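Local coordinates for protein AT-less polyketide synthase (Streptomyces platensis subsp. rosaceus, PDB 4QYR) that serves as a ketosynthase domain of the modular isomigrastatin polyketide synthase, where it probably catalyses decarboxylative condensation of a growing acyl chain with a carrier-bound extender unit, at residues Y51-A64 with V206-P220. Sequence-based numbering, arbitrary orientation.
Sequences YAEVVARADFPKFA and VDTFAATHMAGMLSP
The ring of Phe60 packs on Phe209 of helix 207-214, nearly parallel to its ring. The two ring planes are 18° apart but slid past each other, with centroids 4.5 Å apart, so they barely overlap. The slide brings the CB of Phe209, rather than its ring, over the centre of the Phe60 ring, 3.5 Å from the centroid. This is a CH-pi contact almost along the ring normal. CD of Lys62 lies over the opposite face of Phe60, toward its rim. With chi1 at 67°, CG of Phe60 sits between its backbone N and carbonyl carbon, which sets the ring over CB of Phe209 and leaves CB of Phe60 next to CB of His213.

One turn on, His213 offers a ring face to CA of Phe60 and to the ring of Pro61. CA of Phe60 and CD of Pro61 rest on that same face, each 3.8 Å from the imidazole centroid. The Asp59 carboxylate stands at the edge of this ring, its plane turned well away from that of the ring. Beyond, CG of Pro61 touches CB of Leu218 at 3.8 Å, after the Schellman turn at Gly216 has ended the helix.

At the other end, Val206 plugs the junction with helix 51-56. Its CG1 meets CB of Ala58 at 3.5 Å, while CG2 packs against Val55 and the phenol end of Tyr51. The Tyr51 hydroxyl accepts the backbone N-H of Val206 (OH to N 3.0 Å, 162° at the hydrogen).

The contact is packing within the N-terminal half of the thiolase-like ketosynthase fold. It joins the excursion between strands 39-40 and 63-64 to the helix that follows core strand 194-201. Tyr51 also leans on helix 127-135, Arg236 makes a cation-pi contact with Phe209, and Asp207 hydrogen-bonds Ser205 of its own chain and Asn133 of the second subunit.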
ATOM      1  N   TYR A  51      10.759 -11.229  28.991  1.00 66.93           N
ATOM      2  CA  TYR A  51      11.035 -11.410  27.572  1.00 62.74           C
ATOM      3  C   TYR A  51      12.517 -11.285  27.233  1.00 61.85           C
ATOM      4  O   TYR A  51      12.953 -11.684  26.151  1.00 57.11           O
ATOM      5  CB  TYR A  51      10.247 -10.405  26.749  1.00 54.78           C
ATOM      6  CG  TYR A  51      10.186 -10.785  25.296  1.00 56.10           C
ATOM      7  CD1 TYR A  51       9.288 -11.747  24.854  1.00 52.58           C
ATOM      8  CD2 TYR A  51      11.027 -10.194  24.362  1.00 54.90           C
ATOM      9  CE1 TYR A  51       9.223 -12.113  23.531  1.00 50.80           C
ATOM     10  CE2 TYR A  51      10.971 -10.554  23.025  1.00 51.93           C
ATOM     11  CZ  TYR A  51      10.064 -11.516  22.618  1.00 52.37           C
ATOM     12  OH  TYR A  51       9.987 -11.878  21.296  1.00 53.67           O
ATOM     13  N   ALA A  52      13.272 -10.729  28.175  1.00 65.11           N
ATOM     14  CA  ALA A  52      14.711 -10.520  28.039  1.00 66.93           C
ATOM     15  C   ALA A  52      15.480 -11.795  27.728  1.00 70.80           C
ATOM     16  O   ALA A  52      16.432 -11.763  26.954  1.00 67.40           O
ATOM     17  CB  ALA A  52      15.263  -9.882  29.306  1.00 68.23           C
ATOM     18  N   GLU A  53      15.095 -12.913  28.341  1.00 76.84           N
ATOM     19  CA  GLU A  53      15.805 -14.149  28.043  1.00 84.60           C
ATOM     20  C   GLU A  53      14.996 -15.098  27.184  1.00 81.95           C
ATOM     21  O   GLU A  53      15.444 -16.194  26.888  1.00 83.93           O
ATOM     22  CB  GLU A  53      16.278 -14.857  29.312  1.00 94.78           C
ATOM     23  CG  GLU A  53      17.147 -13.941  30.168  1.00101.93           C
ATOM     24  CD  GLU A  53      18.268 -14.670  30.894  1.00111.02           C
ATOM     25  OE1 GLU A  53      18.471 -15.885  30.645  1.00113.06           O
ATOM     26  OE2 GLU A  53      18.991 -13.999  31.665  1.00115.76           O
ATOM     27  N   VAL A  54      13.819 -14.673  26.754  1.00 78.97           N
ATOM     28  CA  VAL A  54      13.225 -15.262  25.559  1.00 71.98           C
ATOM     29  C   VAL A  54      14.135 -14.947  24.383  1.00 64.45           C
ATOM     30  O   VAL A  54      14.303 -15.754  23.471  1.00 60.79           O
ATOM     31  CB  VAL A  54      11.817 -14.715  25.293  1.00 68.32           C
ATOM     32  CG1 VAL A  54      11.294 -15.233  23.983  1.00 62.71           C
ATOM     33  CG2 VAL A  54      10.887 -15.112  26.414  1.00 72.40           C
ATOM     34  N   VAL A  55      14.725 -13.759  24.426  1.00 63.31           N
ATOM     35  CA  VAL A  55      15.663 -13.341  23.403  1.00 66.85           C
ATOM     36  C   VAL A  55      16.974 -14.096  23.536  1.00 72.51           C
ATOM     37  O   VAL A  55      17.492 -14.627  22.561  1.00 74.97           O
ATOM     38  CB  VAL A  55      15.930 -11.826  23.468  1.00 55.28           C
ATOM     39  CG1 VAL A  55      16.872 -11.404  22.362  1.00 53.93           C
ATOM     40  CG2 VAL A  55      14.626 -11.062  23.364  1.00 52.82           C
ATOM     41  N   ALA A  56      17.501 -14.160  24.751  1.00 73.48           N
ATOM     42  CA  ALA A  56      18.799 -14.792  24.971  1.00 78.25           C
ATOM     43  C   ALA A  56      18.824 -16.259  24.516  1.00 82.23           C
ATOM     44  O   ALA A  56      19.880 -16.782  24.144  1.00 86.94           O
ATOM     45  CB  ALA A  56      19.187 -14.689  26.435  1.00 81.94           C
ATOM     46  N   ARG A  57      17.668 -16.920  24.538  1.00 79.92           N
ATOM     47  CA  ARG A  57      17.615 -18.337  24.190  1.00 77.75           C
ATOM     48  C   ARG A  57      17.561 -18.551  22.687  1.00 73.86           C
ATOM     49  O   ARG A  57      17.798 -19.665  22.214  1.00 76.78           O
ATOM     50  CB  ARG A  57      16.414 -19.023  24.844  1.00 76.92           C
ATOM     51  CG  ARG A  57      16.409 -19.021  26.359  1.00 81.56           C
ATOM     52  CD  ARG A  57      15.275 -19.882  26.889  1.00 86.53           C
ATOM     53  NE  ARG A  57      13.975 -19.372  26.456  1.00 87.47           N
ATOM     54  CZ  ARG A  57      13.031 -18.909  27.272  1.00 91.34           C
ATOM     55  NH1 ARG A  57      13.222 -18.904  28.591  1.00 95.59           N
ATOM     56  NH2 ARG A  57      11.883 -18.465  26.766  1.00 88.69           N
ATOM     57  N   ALA A  58      17.244 -17.495  21.942  1.00 66.53           N
ATOM     58  CA  ALA A  58      17.099 -17.592  20.487  1.00 69.30           C
ATOM     59  C   ALA A  58      18.442 -17.763  19.783  1.00 74.15           C
ATOM     60  O   ALA A  58      19.487 -17.565  20.393  1.00 77.77           O
ATOM     61  CB  ALA A  58      16.389 -16.378  19.953  1.00 57.31           C
ATOM     62  N   ASP A  59      18.413 -18.096  18.492  1.00 75.43           N
ATOM     63  CA  ASP A  59      19.613 -18.571  17.804  1.00 82.77           C
ATOM     64  C   ASP A  59      20.478 -17.487  17.152  1.00 83.80           C
ATOM     65  O   ASP A  59      21.705 -17.525  17.267  1.00 93.68           O
ATOM     66  CB  ASP A  59      19.223 -19.602  16.743  1.00 88.25           C
ATOM     67  CG  ASP A  59      20.322 -20.634  16.495  1.00 96.73           C
ATOM     68  OD1 ASP A  59      21.516 -20.288  16.656  1.00 99.26           O
ATOM     69  OD2 ASP A  59      19.993 -21.792  16.146  1.00100.03           O
ATOM     70  N   PHE A  60      19.845 -16.537  16.472  1.00 73.09           N
ATOM     71  CA  PHE A  60      20.527 -15.522  15.650  1.00 68.41           C
ATOM     72  C   PHE A  60      21.738 -14.792  16.267  1.00 63.72           C
ATOM     73  O   PHE A  60      21.813 -14.656  17.480  1.00 65.94           O
ATOM     74  CB  PHE A  60      19.493 -14.468  15.231  1.00 66.89           C
ATOM     75  CG  PHE A  60      18.953 -13.656  16.372  1.00 63.75           C
ATOM     76  CD1 PHE A  60      19.289 -12.323  16.508  1.00 63.55           C
ATOM     77  CD2 PHE A  60      18.127 -14.231  17.323  1.00 63.90           C
ATOM     78  CE1 PHE A  60      18.790 -11.572  17.557  1.00 63.20           C
ATOM     79  CE2 PHE A  60      17.630 -13.489  18.375  1.00 63.03           C
ATOM     80  CZ  PHE A  60      17.962 -12.161  18.494  1.00 62.61           C
ATOM     81  N   PRO A  61      22.681 -14.311  15.423  1.00 60.45           N
ATOM     82  CA  PRO A  61      23.779 -13.424  15.831  1.00 57.85           C
ATOM     83  C   PRO A  61      23.299 -12.097  16.399  1.00 61.84           C
ATOM     84  O   PRO A  61      22.589 -11.334  15.743  1.00 62.14           O
ATOM     85  CB  PRO A  61      24.554 -13.198  14.529  1.00 57.54           C
ATOM     86  CG  PRO A  61      23.595 -13.477  13.471  1.00 55.35           C
ATOM     87  CD  PRO A  61      22.778 -14.620  13.991  1.00 56.21           C
ATOM     88  N   LYS A  62      23.743 -11.822  17.616  1.00 60.83           N
ATOM     89  CA  LYS A  62      23.155 -10.806  18.467  1.00 56.19           C
ATOM     90  C   LYS A  62      23.544  -9.369  18.160  1.00 54.61           C
ATOM     91  O   LYS A  62      24.091  -8.693  19.019  1.00 61.08           O
ATOM     92  CB  LYS A  62      23.528 -11.116  19.913  1.00 59.10           C
ATOM     93  CG  LYS A  62      22.380 -11.601  20.749  1.00 61.86           C
ATOM     94  CD  LYS A  62      21.662 -12.753  20.088  1.00 61.71           C
ATOM     95  CE  LYS A  62      20.582 -13.297  21.001  1.00 61.83           C
ATOM     96  NZ  LYS A  62      20.318 -14.733  20.731  1.00 63.72           N
ATOM     97  N   PHE A  63      23.246  -8.882  16.964  1.00 52.13           N
ATOM     98  CA  PHE A  63      23.605  -7.505  16.637  1.00 50.77           C
ATOM     99  C   PHE A  63      22.454  -6.742  16.040  1.00 48.74           C
ATOM    100  O   PHE A  63      21.587  -7.327  15.409  1.00 49.76           O
ATOM    101  CB  PHE A  63      24.770  -7.454  15.651  1.00 55.32           C
ATOM    102  CG  PHE A  63      25.991  -8.198  16.104  1.00 59.43           C
ATOM    103  CD1 PHE A  63      26.954  -7.565  16.873  1.00 57.04           C
ATOM    104  CD2 PHE A  63      26.187  -9.527  15.735  1.00 56.70           C
ATOM    105  CE1 PHE A  63      28.086  -8.241  17.281  1.00 60.50           C
ATOM    106  CE2 PHE A  63      27.311 -10.204  16.128  1.00 60.11           C
ATOM    107  CZ  PHE A  63      28.268  -9.555  16.913  1.00 66.49           C
ATOM    108  N   ALA A  64      22.462  -5.424  16.216  1.00 49.55           N
ATOM    109  CA  ALA A  64      21.530  -4.562  15.490  1.00 48.15           C
ATOM    110  C   ALA A  64      21.987  -3.120  15.536  1.00 48.43           C
ATOM    111  O   ALA A  64      22.708  -2.719  16.445  1.00 49.71           O
ATOM    112  CB  ALA A  64      20.116  -4.678  16.057  1.00 45.38           C
ATOM    113  N   VAL A 206      11.629 -11.282  18.828  1.00 50.20           N
ATOM    114  CA  VAL A 206      12.545 -12.318  18.366  1.00 58.00           C
ATOM    115  C   VAL A 206      12.166 -12.915  17.019  1.00 61.51           C
ATOM    116  O   VAL A 206      13.039 -13.255  16.219  1.00 64.37           O
ATOM    117  CB  VAL A 206      12.604 -13.465  19.371  1.00 63.01           C
ATOM    118  CG1 VAL A 206      13.714 -14.404  19.013  1.00 65.18           C
ATOM    119  CG2 VAL A 206      12.822 -12.920  20.751  1.00 67.32           C
ATOM    120  N   ASP A 207      10.860 -13.049  16.797  1.00 58.14           N
ATOM    121  CA  ASP A 207      10.302 -13.736  15.641  1.00 58.02           C
ATOM    122  C   ASP A 207      11.080 -13.565  14.339  1.00 53.40           C
ATOM    123  O   ASP A 207      11.554 -14.552  13.768  1.00 53.44           O
ATOM    124  CB  ASP A 207       8.859 -13.277  15.421  1.00 63.94           C
ATOM    125  CG  ASP A 207       7.942 -13.668  16.570  1.00 70.52           C
ATOM    126  OD1 ASP A 207       7.197 -14.675  16.425  1.00 72.76           O
ATOM    127  OD2 ASP A 207       7.964 -12.962  17.609  1.00 69.37           O
ATOM    128  N   THR A 208      11.217 -12.328  13.868  1.00 45.57           N
ATOM    129  CA  THR A 208      11.858 -12.126  12.576  1.00 41.87           C
ATOM    130  C   THR A 208      13.362 -12.369  12.648  1.00 43.29           C
ATOM    131  O   THR A 208      13.969 -12.807  11.677  1.00 44.44           O
ATOM    132  CB  THR A 208      11.590 -10.727  12.030  1.00 39.14           C
ATOM    133  OG1 THR A 208      10.202 -10.424  12.173  1.00 41.86           O
ATOM    134  CG2 THR A 208      11.961 -10.644  10.561  1.00 35.49           C
ATOM    135  N   PHE A 209      13.958 -12.104  13.803  1.00 44.46           N
ATOM    136  CA  PHE A 209      15.386 -12.332  14.000  1.00 46.05           C
ATOM    137  C   PHE A 209      15.709 -13.788  13.750  1.00 50.79           C
ATOM    138  O   PHE A 209      16.552 -14.124  12.916  1.00 55.01           O
ATOM    139  CB  PHE A 209      15.817 -11.945  15.415  1.00 40.98           C
ATOM    140  CG  PHE A 209      16.200 -10.507  15.563  1.00 39.49           C
ATOM    141  CD1 PHE A 209      17.311 -10.000  14.904  1.00 45.21           C
ATOM    142  CD2 PHE A 209      15.459  -9.654  16.381  1.00 41.32           C
ATOM    143  CE1 PHE A 209      17.681  -8.650  15.050  1.00 43.85           C
ATOM    144  CE2 PHE A 209      15.817  -8.301  16.539  1.00 41.17           C
ATOM    145  CZ  PHE A 209      16.923  -7.795  15.869  1.00 41.04           C
ATOM    146  N   ALA A 210      15.018 -14.643  14.493  1.00 52.38           N
ATOM    147  CA  ALA A 210      15.197 -16.079  14.414  1.00 55.28           C
ATOM    148  C   ALA A 210      14.986 -16.569  13.001  1.00 45.27           C
ATOM    149  O   ALA A 210      15.771 -17.352  12.482  1.00 53.53           O
ATOM    150  CB  ALA A 210      14.239 -16.780  15.365  1.00 47.10           C
ATOM    151  N   ALA A 211      13.922 -16.095  12.373  1.00 43.06           N
ATOM    152  CA  ALA A 211      13.531 -16.622  11.071  1.00 48.84           C
ATOM    153  C   ALA A 211      14.561 -16.285  10.005  1.00 47.07           C
ATOM    154  O   ALA A 211      15.011 -17.168   9.263  1.00 49.06           O
ATOM    155  CB  ALA A 211      12.167 -16.098  10.680  1.00 45.38           C
ATOM    156  N   THR A 212      14.936 -15.011   9.945  1.00 43.34           N
ATOM    157  CA  THR A 212      15.956 -14.555   9.020  1.00 46.22           C
ATOM    158  C   THR A 212      17.235 -15.353   9.168  1.00 51.68           C
ATOM    159  O   THR A 212      17.879 -15.688   8.178  1.00 57.87           O
ATOM    160  CB  THR A 212      16.266 -13.080   9.224  1.00 48.28           C
ATOM    161  OG1 THR A 212      15.033 -12.367   9.328  1.00 52.16           O
ATOM    162  CG2 THR A 212      17.058 -12.529   8.051  1.00 47.22           C
ATOM    163  N   HIS A 213      17.589 -15.672  10.405  1.00 50.80           N
ATOM    164  CA  HIS A 213      18.791 -16.448  10.669  1.00 51.74           C
ATOM    165  C   HIS A 213      18.724 -17.834  10.034  1.00 51.43           C
ATOM    166  O   HIS A 213      19.697 -18.300   9.448  1.00 53.76           O
ATOM    167  CB  HIS A 213      19.020 -16.575  12.175  1.00 55.20           C
ATOM    168  CG  HIS A 213      20.269 -17.319  12.530  1.00 58.57           C
ATOM    169  ND1 HIS A 213      21.478 -17.072  11.916  1.00 52.86           N
ATOM    170  CD2 HIS A 213      20.495 -18.300  13.431  1.00 60.56           C
ATOM    171  CE1 HIS A 213      22.396 -17.875  12.421  1.00 55.98           C
ATOM    172  NE2 HIS A 213      21.825 -18.631  13.341  1.00 63.43           N
HETATM  173  N   MSE A 214      17.572 -18.485  10.158  1.00 51.32           N
HETATM  174  CA  MSE A 214      17.362 -19.801   9.560  1.00 52.60           C
HETATM  175  C   MSE A 214      17.485 -19.718   8.055  1.00 52.52           C
HETATM  176  O   MSE A 214      18.118 -20.565   7.428  1.00 58.53           O
HETATM  177  CB  MSE A 214      16.001 -20.362   9.947  1.00 51.83           C
HETATM  178  CG  MSE A 214      15.918 -20.759  11.392  1.00 54.39           C
HETATM  179 SE   MSE A 214      14.412 -21.912  11.777  0.93191.62          SE
HETATM  180  CE  MSE A 214      14.598 -21.941  13.720  1.00 55.51           C
ATOM    181  N   ALA A 215      16.899 -18.672   7.488  1.00 47.72           N
ATOM    182  CA  ALA A 215      17.079 -18.354   6.079  1.00 48.40           C
ATOM    183  C   ALA A 215      18.556 -18.167   5.671  1.00 54.20           C
ATOM    184  O   ALA A 215      18.858 -18.098   4.477  1.00 56.84           O
ATOM    185  CB  ALA A 215      16.287 -17.107   5.737  1.00 43.83           C
ATOM    186  N   GLY A 216      19.465 -18.077   6.648  1.00 53.83           N
ATOM    187  CA  GLY A 216      20.877 -17.878   6.370  1.00 56.99           C
ATOM    188  C   GLY A 216      21.195 -16.498   5.814  1.00 58.91           C
ATOM    189  O   GLY A 216      22.008 -16.353   4.903  1.00 61.89           O
HETATM  190  N   MSE A 217      20.564 -15.470   6.368  1.00 54.68           N
HETATM  191  CA  MSE A 217      20.669 -14.132   5.800  1.00 55.48           C
HETATM  192  C   MSE A 217      21.349 -13.160   6.748  1.00 51.68           C
HETATM  193  O   MSE A 217      21.738 -12.069   6.352  1.00 50.15           O
HETATM  194  CB  MSE A 217      19.276 -13.604   5.425  1.00 62.86           C
HETATM  195  CG  MSE A 217      18.494 -14.484   4.443  1.00 62.60           C
HETATM  196 SE   MSE A 217      18.536 -13.816   2.626  1.00225.68          SE
HETATM  197  CE  MSE A 217      17.485 -15.232   1.788  1.00101.53           C
ATOM    198  N   LEU A 218      21.485 -13.555   8.004  1.00 53.44           N
ATOM    199  CA  LEU A 218      22.163 -12.723   8.975  1.00 51.89           C
ATOM    200  C   LEU A 218      23.633 -13.070   9.028  1.00 53.71           C
ATOM    201  O   LEU A 218      23.974 -14.241   9.108  1.00 52.05           O
ATOM    202  CB  LEU A 218      21.530 -12.882  10.351  1.00 45.17           C
ATOM    203  CG  LEU A 218      20.065 -12.454  10.380  1.00 42.61           C
ATOM    204  CD1 LEU A 218      19.557 -12.401  11.796  1.00 42.73           C
ATOM    205  CD2 LEU A 218      19.912 -11.119   9.704  1.00 40.20           C
ATOM    206  N   SER A 219      24.500 -12.054   8.978  1.00 57.70           N
ATOM    207  CA  SER A 219      25.946 -12.291   9.044  1.00 64.53           C
ATOM    208  C   SER A 219      26.371 -12.564  10.480  1.00 59.86           C
ATOM    209  O   SER A 219      25.870 -11.940  11.412  1.00 54.04           O
ATOM    210  CB  SER A 219      26.742 -11.112   8.460  1.00 71.21           C
ATOM    211  OG  SER A 219      26.202  -9.861   8.832  1.00 71.78           O
ATOM    212  N   PRO A 220      27.279 -13.524  10.658  1.00 60.80           N
ATOM    213  CA  PRO A 220      27.792 -13.992  11.950  1.00 64.32           C
ATOM    214  C   PRO A 220      28.444 -12.912  12.794  1.00 67.13           C
ATOM    215  O   PRO A 220      28.464 -13.081  14.015  1.00 68.86           O
ATOM    216  CB  PRO A 220      28.824 -15.053  11.565  1.00 65.96           C
ATOM    217  CG  PRO A 220      28.517 -15.419  10.151  1.00 65.48           C
ATOM    218  CD  PRO A 220      27.881 -14.234   9.523  1.00 61.97           C
TER